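Local structure of transcriptional regulator, marR family, putative (3F3X) at residues S41-A45 against L56-Y60; L32-S36 against L74-L79. The protein probably binds DNA as a transcription factor of the MarR family, a winged helix-turn-helix protein that assembles here as a dimer. All coordinates share one frame; numbering follows the deposited sequence.

Contact 1. Residues S41-A45 against L56-Y60. With SO4 (sulfate ion), chain B.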
# COMPACT_ATOMS: atom_id res chain seq x y z
N SER A 41 7.35 -9.54 8.15
CA SER A 41 7.66 -8.33 8.92
C SER A 41 7.75 -8.61 10.42
O SER A 41 8.65 -8.11 11.10
CB SER A 41 6.59 -7.26 8.66
OG SER A 41 6.61 -6.84 7.31
N ILE A 42 6.81 -9.39 10.93
CA ILE A 42 6.80 -9.72 12.35
C ILE A 42 8.05 -10.52 12.71
O ILE A 42 8.69 -10.26 13.73
CB ILE A 42 5.53 -10.53 12.72
CG1 ILE A 42 4.30 -9.62 12.58
CG2 ILE A 42 5.64 -11.08 14.15
CD1 ILE A 42 2.98 -10.33 12.78
N LEU A 43 8.41 -11.48 11.86
CA LEU A 43 9.60 -12.27 12.11
C LEU A 43 10.84 -11.37 12.10
O LEU A 43 11.71 -11.50 12.95
CB LEU A 43 9.75 -13.38 11.07
CG LEU A 43 8.70 -14.50 11.18
CD1 LEU A 43 8.89 -15.52 10.06
CD2 LEU A 43 8.83 -15.19 12.53
N LYS A 44 10.91 -10.45 11.14
CA LYS A 44 12.08 -9.57 11.09
C LYS A 44 12.22 -8.71 12.35
O LYS A 44 13.29 -8.65 12.95
CB LYS A 44 12.00 -8.65 9.86
CG LYS A 44 13.20 -7.70 9.76
CD LYS A 44 13.07 -6.76 8.57
CE LYS A 44 14.26 -5.80 8.50
NZ LYS A 44 14.06 -4.79 7.42
N ALA A 45 11.13 -8.06 12.75
CA ALA A 45 11.16 -7.20 13.93
C ALA A 45 11.50 -7.96 15.22
O ALA A 45 12.28 -7.47 16.05
CB ALA A 45 9.82 -6.49 14.09
N LEU A 56 4.57 -3.77 17.33
CA LEU A 56 4.43 -4.33 15.99
C LEU A 56 3.39 -3.61 15.13
O LEU A 56 3.65 -3.27 13.98
CB LEU A 56 4.11 -5.83 16.07
CG LEU A 56 5.24 -6.66 16.69
CD1 LEU A 56 4.72 -8.06 17.02
CD2 LEU A 56 6.43 -6.73 15.72
N ALA A 57 2.21 -3.38 15.70
CA ALA A 57 1.15 -2.69 14.97
C ALA A 57 1.62 -1.29 14.57
O ALA A 57 1.35 -0.81 13.47
CB ALA A 57 -0.10 -2.59 15.83
N ASN A 58 2.32 -0.65 15.50
CA ASN A 58 2.85 0.69 15.31
C ASN A 58 3.89 0.78 14.21
O ASN A 58 3.86 1.69 13.38
CB ASN A 58 3.48 1.16 16.62
CG ASN A 58 2.92 2.48 17.10
OD1 ASN A 58 3.27 3.54 16.58
ND2 ASN A 58 2.04 2.42 18.09
N ARG A 59 4.83 -0.16 14.20
CA ARG A 59 5.89 -0.17 13.22
C ARG A 59 5.40 -0.51 11.82
O ARG A 59 5.88 0.06 10.84
CB ARG A 59 6.99 -1.15 13.65
CG ARG A 59 8.15 -1.31 12.67
CD ARG A 59 9.31 -2.05 13.34
NE ARG A 59 10.28 -2.58 12.38
CZ ARG A 59 11.40 -3.19 12.73
NH1 ARG A 59 11.72 -3.34 14.01
NH2 ARG A 59 12.20 -3.70 11.79
N TYR A 60 4.44 -1.41 11.72
CA TYR A 60 3.95 -1.81 10.41
C TYR A 60 2.62 -1.20 9.97
O TYR A 60 2.07 -1.57 8.93
CB TYR A 60 3.91 -3.33 10.33
CG TYR A 60 5.31 -3.90 10.47
CD1 TYR A 60 5.70 -4.56 11.64
CD2 TYR A 60 6.26 -3.67 9.49
CE1 TYR A 60 7.03 -4.97 11.82
CE2 TYR A 60 7.59 -4.07 9.65
CZ TYR A 60 7.97 -4.72 10.82
OH TYR A 60 9.28 -5.10 10.98
S SO4 B . 11.08 -2.99 8.58
O1 SO4 B . 10.29 -3.01 7.33
O2 SO4 B . 11.06 -4.33 9.19
O3 SO4 B . 10.50 -2.02 9.52
O4 SO4 B . 12.47 -2.63 8.26
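S41 lays its CB over the centre of the Y60 ring, a CH-pi contact in which CB stands 3.5 Å from the centroid of that ring, only 14° off its normal. The other face of the ring is covered by CG of R59, the residue just before it, so the aromatic plane is clamped between a serine methylene and an arginine chain. Next along the helix, I42 brings CG2 to 4.3 Å from CD1 of L56, and the isoleucine also packs on A70 and L74 of helix 64-76. K44 takes the polar side: with CG anti to the backbone N (chi1 180°) and the rest of the chain extended, it runs out along the sulfate, and its NZ donates to O4 of that ion at 2.8 Å. A45 closes the row; its CB lies 3.8 Å from CD2 of L56, sits at the edge of the Y60 ring, and rests under the rim of one face of the R59 guanidinium, 3.7 Å from NH1. R59 turns an edge to the anion, NE donating to O3 at 2.9 Å with an N-H...O angle of 155° and NH2 donating to O2, while NH1 is turned to a salt bridge with E48. Y60 OH donates to the same O2 at 2.6 Å. A phenylalanine in place of Y60 would probably leave sulfate O2 without its hydroxyl donor, held less firmly beside R59. K16 and Q9 of the second subunit also bond the sulfate, which probably came from the crystallisation liquor. Two lysines, an arginine, a tyrosine and a glutamine, drawn from both chains, thus build an anion pocket at the subunit boundary, where the negative charge probably offsets the closeness of their cationic groups.

Contact 2. Residues L32-S36 against L74-L79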
# COMPACT_ATOMS: atom_id res chain seq x y z
N LEU A 32 5.10 -20.71 -1.49
CA LEU A 32 6.37 -21.36 -1.15
C LEU A 32 6.56 -21.67 0.33
O LEU A 32 7.18 -22.68 0.70
CB LEU A 32 7.55 -20.50 -1.63
CG LEU A 32 7.63 -20.23 -3.13
CD1 LEU A 32 8.80 -19.33 -3.43
CD2 LEU A 32 7.77 -21.54 -3.88
N MET A 33 6.01 -20.82 1.19
CA MET A 33 6.20 -21.00 2.62
C MET A 33 4.96 -20.93 3.51
O MET A 33 5.06 -21.08 4.72
CB MET A 33 7.22 -19.97 3.12
CG MET A 33 8.53 -19.98 2.33
SD MET A 33 9.69 -18.72 2.86
CE MET A 33 10.34 -19.49 4.36
N ASN A 34 3.80 -20.70 2.89
CA ASN A 34 2.55 -20.60 3.63
C ASN A 34 2.68 -19.45 4.64
O ASN A 34 2.21 -19.55 5.78
CB ASN A 34 2.24 -21.92 4.34
CG ASN A 34 0.88 -21.92 5.00
OD1 ASN A 34 -0.10 -21.42 4.44
ND2 ASN A 34 0.80 -22.49 6.20
N LEU A 35 3.32 -18.38 4.20
CA LEU A 35 3.51 -17.19 5.01
C LEU A 35 2.99 -15.99 4.24
O LEU A 35 2.83 -16.05 3.02
CB LEU A 35 5.00 -16.95 5.32
CG LEU A 35 5.75 -17.94 6.20
CD1 LEU A 35 7.21 -17.48 6.33
CD2 LEU A 35 5.08 -18.02 7.58
N SER A 36 2.74 -14.90 4.95
CA SER A 36 2.27 -13.67 4.33
C SER A 36 3.39 -12.65 4.48
O SER A 36 4.39 -12.90 5.15
CB SER A 36 1.02 -13.16 5.03
OG SER A 36 1.32 -12.68 6.33
N LEU A 74 1.46 -17.67 13.45
CA LEU A 74 2.90 -17.83 13.64
C LEU A 74 3.21 -18.65 14.89
O LEU A 74 4.09 -19.51 14.87
CB LEU A 74 3.57 -16.46 13.74
CG LEU A 74 3.63 -15.66 12.44
CD1 LEU A 74 4.14 -14.26 12.73
CD2 LEU A 74 4.54 -16.36 11.44
N GLU A 75 2.49 -18.38 15.98
CA GLU A 75 2.74 -19.13 17.20
C GLU A 75 2.31 -20.58 17.05
O GLU A 75 2.97 -21.49 17.56
CB GLU A 75 2.04 -18.48 18.40
CG GLU A 75 2.26 -19.23 19.70
CD GLU A 75 2.01 -18.39 20.94
OE1 GLU A 75 1.03 -17.61 20.95
OE2 GLU A 75 2.79 -18.52 21.91
N ALA A 76 1.21 -20.80 16.35
CA ALA A 76 0.70 -22.15 16.12
C ALA A 76 1.73 -22.95 15.32
O ALA A 76 1.86 -24.17 15.49
CB ALA A 76 -0.63 -22.09 15.38
N LYS A 77 2.46 -22.26 14.45
CA LYS A 77 3.48 -22.89 13.61
C LYS A 77 4.81 -23.01 14.35
O LYS A 77 5.78 -23.54 13.80
CB LYS A 77 3.72 -22.06 12.34
CG LYS A 77 2.52 -21.85 11.45
CD LYS A 77 2.86 -20.88 10.34
CE LYS A 77 1.65 -20.56 9.50
NZ LYS A 77 1.90 -20.80 8.06
N GLY A 78 4.86 -22.50 15.57
CA GLY A 78 6.08 -22.57 16.35
C GLY A 78 7.18 -21.63 15.89
O GLY A 78 8.36 -21.86 16.17
N LEU A 79 6.81 -20.57 15.19
CA LEU A 79 7.79 -19.60 14.70
C LEU A 79 8.03 -18.47 15.69
O LEU A 79 9.09 -17.85 15.69
CB LEU A 79 7.34 -19.04 13.35
CG LEU A 79 7.08 -20.14 12.31
CD1 LEU A 79 6.78 -19.48 10.96
CD2 LEU A 79 8.28 -21.07 12.20
O HOH W 1 4.32 -21.75 7.31
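L35 puts CD2 against the methyl ends of two leucines, approaching CD1 of L79 to 4.1 Å and CD2 of L74 to 4.2 Å. The L35 chain leaves with CG anti to its carbonyl carbon, which carries the branched end across to residues 74-79, and V103 of helix 98-118 adds to the same apolar cluster. Beside this cluster, K77 makes the polar link. Its chain is extended until a bend at the last torsion (chi4 -126°) turns NZ onto the backbone O of N34, a hydrogen bond of 2.6 Å with a C=O...N angle of 152° and the donor tilted 21° from the carbonyl plane. NZ also donates to a water, 2.7 Å away, that in turn donates to O of M33, so one ammonium group serves two successive carbonyls, one directly and one through the water, near the C-terminal end of helix 3-33. Across the contact G78, with positive phi, ends helix 64-76 in a Schellman motif, its N bonded to O of E75 and N of L79 to O of L74. Such a junction, a helix terminus packed on the connection leading into the first helix of the DNA-binding domain, belongs to the MarR winged helix-turn-helix fold.

The two contacts lie with centres about 15 Å apart, both within the MarR-type region, and the residues of contact 1 fall between the two segments of contact 2 along the chain. Helix 3-33 runs into helix 37-48, and helix 53-60 is followed by helix 64-76, so each contact takes one member of both successive pairs. They meet directly where CG2 of I42 packs 3.8 Å from CD1 of L74. Contact 1 sits near the centre of the chain, beside the second subunit; contact 2 lies about 14 Å from that centre, before strand 80-85 of the wing. Contact 1 holds two helices of the DNA-binding domain together, and contact 2 joins that domain to the end of the long helix 3-33.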